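Long-range contact in cell division topological specificity factor (Helicobacter pylori, PDB 3KU7), which probably restricts formation of the division septum to the middle of the cell by countering the division inhibitors MinC and MinD at internal sites: residues 56-61 against 72-77. Sequence-based numbering, arbitrary orientation.
Sequences SDIHFK and IEVEII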
# COMPACT_ATOMS: atom_id res chain seq x y z
N SER A 56 -1.83 -15.28 4.71
CA SER A 56 -0.80 -15.64 5.67
C SER A 56 0.56 -15.80 5.00
O SER A 56 1.57 -16.08 5.67
CB SER A 56 -1.18 -16.94 6.38
OG SER A 56 -1.21 -18.00 5.46
N ASP A 57 0.58 -15.63 3.68
CA ASP A 57 1.81 -15.69 2.90
C ASP A 57 2.13 -14.26 2.51
O ASP A 57 1.54 -13.72 1.58
CB ASP A 57 1.63 -16.56 1.65
CG ASP A 57 2.90 -16.64 0.77
OD1 ASP A 57 3.01 -17.60 -0.03
OD2 ASP A 57 3.78 -15.75 0.84
N ILE A 58 3.04 -13.63 3.24
CA ILE A 58 3.41 -12.26 2.94
C ILE A 58 4.90 -12.05 2.78
O ILE A 58 5.71 -12.40 3.64
CB ILE A 58 2.88 -11.33 4.03
CG1 ILE A 58 1.37 -11.21 3.86
CG2 ILE A 58 3.58 -9.97 3.95
CD1 ILE A 58 0.72 -10.49 4.95
N HIS A 59 5.26 -11.44 1.66
CA HIS A 59 6.65 -11.19 1.36
C HIS A 59 6.87 -9.70 1.22
O HIS A 59 6.16 -9.05 0.47
CB HIS A 59 7.01 -11.89 0.07
CG HIS A 59 8.47 -11.84 -0.26
ND1 HIS A 59 8.96 -12.30 -1.45
CD2 HIS A 59 9.53 -11.41 0.47
CE1 HIS A 59 10.28 -12.15 -1.46
NE2 HIS A 59 10.64 -11.62 -0.30
N PHE A 60 7.83 -9.15 1.95
CA PHE A 60 8.12 -7.72 1.86
C PHE A 60 9.60 -7.37 1.83
O PHE A 60 10.35 -7.66 2.74
CB PHE A 60 7.41 -6.95 2.99
CG PHE A 60 7.94 -7.25 4.37
CD1 PHE A 60 9.10 -6.61 4.85
CD2 PHE A 60 7.26 -8.13 5.21
CE1 PHE A 60 9.57 -6.87 6.14
CE2 PHE A 60 7.72 -8.39 6.49
CZ PHE A 60 8.88 -7.75 6.96
N LYS A 61 10.02 -6.74 0.74
CA LYS A 61 11.40 -6.33 0.59
C LYS A 61 11.43 -4.82 0.46
O LYS A 61 10.37 -4.18 0.44
CB LYS A 61 12.03 -6.98 -0.65
CG LYS A 61 11.08 -7.25 -1.82
CD LYS A 61 11.87 -7.60 -3.10
CE LYS A 61 11.02 -8.20 -4.24
NZ LYS A 61 10.89 -9.69 -4.18
N ILE A 72 9.12 0.29 -0.57
CA ILE A 72 8.85 -0.87 0.27
C ILE A 72 7.84 -1.69 -0.53
O ILE A 72 6.68 -1.29 -0.68
CB ILE A 72 8.18 -0.50 1.59
CG1 ILE A 72 8.84 0.73 2.20
CG2 ILE A 72 8.20 -1.73 2.51
CD1 ILE A 72 10.22 0.50 2.60
N GLU A 73 8.27 -2.84 -1.04
CA GLU A 73 7.42 -3.70 -1.87
C GLU A 73 6.87 -4.83 -1.03
O GLU A 73 7.59 -5.41 -0.23
CB GLU A 73 8.26 -4.25 -3.03
CG GLU A 73 7.46 -4.71 -4.25
CD GLU A 73 8.30 -4.84 -5.52
OE1 GLU A 73 9.32 -5.58 -5.50
OE2 GLU A 73 7.95 -4.21 -6.54
N VAL A 74 5.60 -5.15 -1.21
CA VAL A 74 4.95 -6.21 -0.44
C VAL A 74 4.04 -7.09 -1.28
O VAL A 74 2.99 -6.65 -1.75
CB VAL A 74 4.11 -5.65 0.72
CG1 VAL A 74 3.37 -6.77 1.40
CG2 VAL A 74 4.99 -4.97 1.72
N GLU A 75 4.45 -8.36 -1.45
CA GLU A 75 3.70 -9.34 -2.22
C GLU A 75 2.86 -10.19 -1.28
O GLU A 75 3.33 -10.78 -0.31
CB GLU A 75 4.64 -10.22 -3.04
CG GLU A 75 5.46 -9.46 -4.08
CD GLU A 75 6.57 -8.55 -3.51
OE1 GLU A 75 7.07 -7.68 -4.25
OE2 GLU A 75 6.98 -8.70 -2.33
N ILE A 76 1.59 -10.25 -1.63
CA ILE A 76 0.60 -10.95 -0.84
C ILE A 76 -0.17 -12.01 -1.62
O ILE A 76 -0.91 -11.70 -2.54
CB ILE A 76 -0.38 -9.90 -0.28
CG1 ILE A 76 0.40 -8.78 0.44
CG2 ILE A 76 -1.39 -10.59 0.64
CD1 ILE A 76 -0.37 -7.49 0.71
N ILE A 77 -0.01 -13.26 -1.21
CA ILE A 77 -0.72 -14.36 -1.83
C ILE A 77 -2.04 -14.58 -1.11
O ILE A 77 -2.06 -14.88 0.07
CB ILE A 77 0.11 -15.66 -1.78
CG1 ILE A 77 1.28 -15.59 -2.75
CG2 ILE A 77 -0.75 -16.81 -2.11
CD1 ILE A 77 2.37 -14.67 -2.28
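Val-74 stands at the apolar centre, each of its methyls meeting a different side chain of strand 57-61. Val-74 CG1, anti to the backbone N (chi1 175°), lies 4.1 Å from Ile-58 CG2, while Val-74 CG2 packs against Phe-60 CB. Beyond CB the Phe-60 side chain leads away from segment 72-77; its CG sits between the backbone N and the carbonyl carbon. Ile-76 continues the same face, its CG2 4.3 Å from CG1 of Ile-58.

Antiparallel backbone pairing carries the contact outward. His-59 and Glu-75 form a hydrogen-bonded pair, with His-59 N donating to Glu-75 O at 2.8 Å and Glu-75 N returning to His-59 O; Lys-61 and Glu-73 repeat the exchange.

The opposite face is mostly polar. The His-59 and Glu-75 side chains lie side by side, pointing the same way, with ring and carboxylate planes 57° apart. Lys-61 runs alongside Glu-73, bringing its CE to 3.4 Å from Glu-73 OE1. Lys-61 NZ, turned aside at chi4 (-88°), remains 4.3 Å from Glu-75 OE1, too far for a salt bridge, although the opposite charges may still attract.

Together the strands form a beta hairpin within a three-stranded antiparallel sheet. Strand 69-77 is central, bonded on its other edge to Leu-23, Leu-25 and Leu-27 of strand 22-30, and helix 38-53 covers the apolar face, where Ile-46 touches Ile-58 and Ile-49 touches Ile-76.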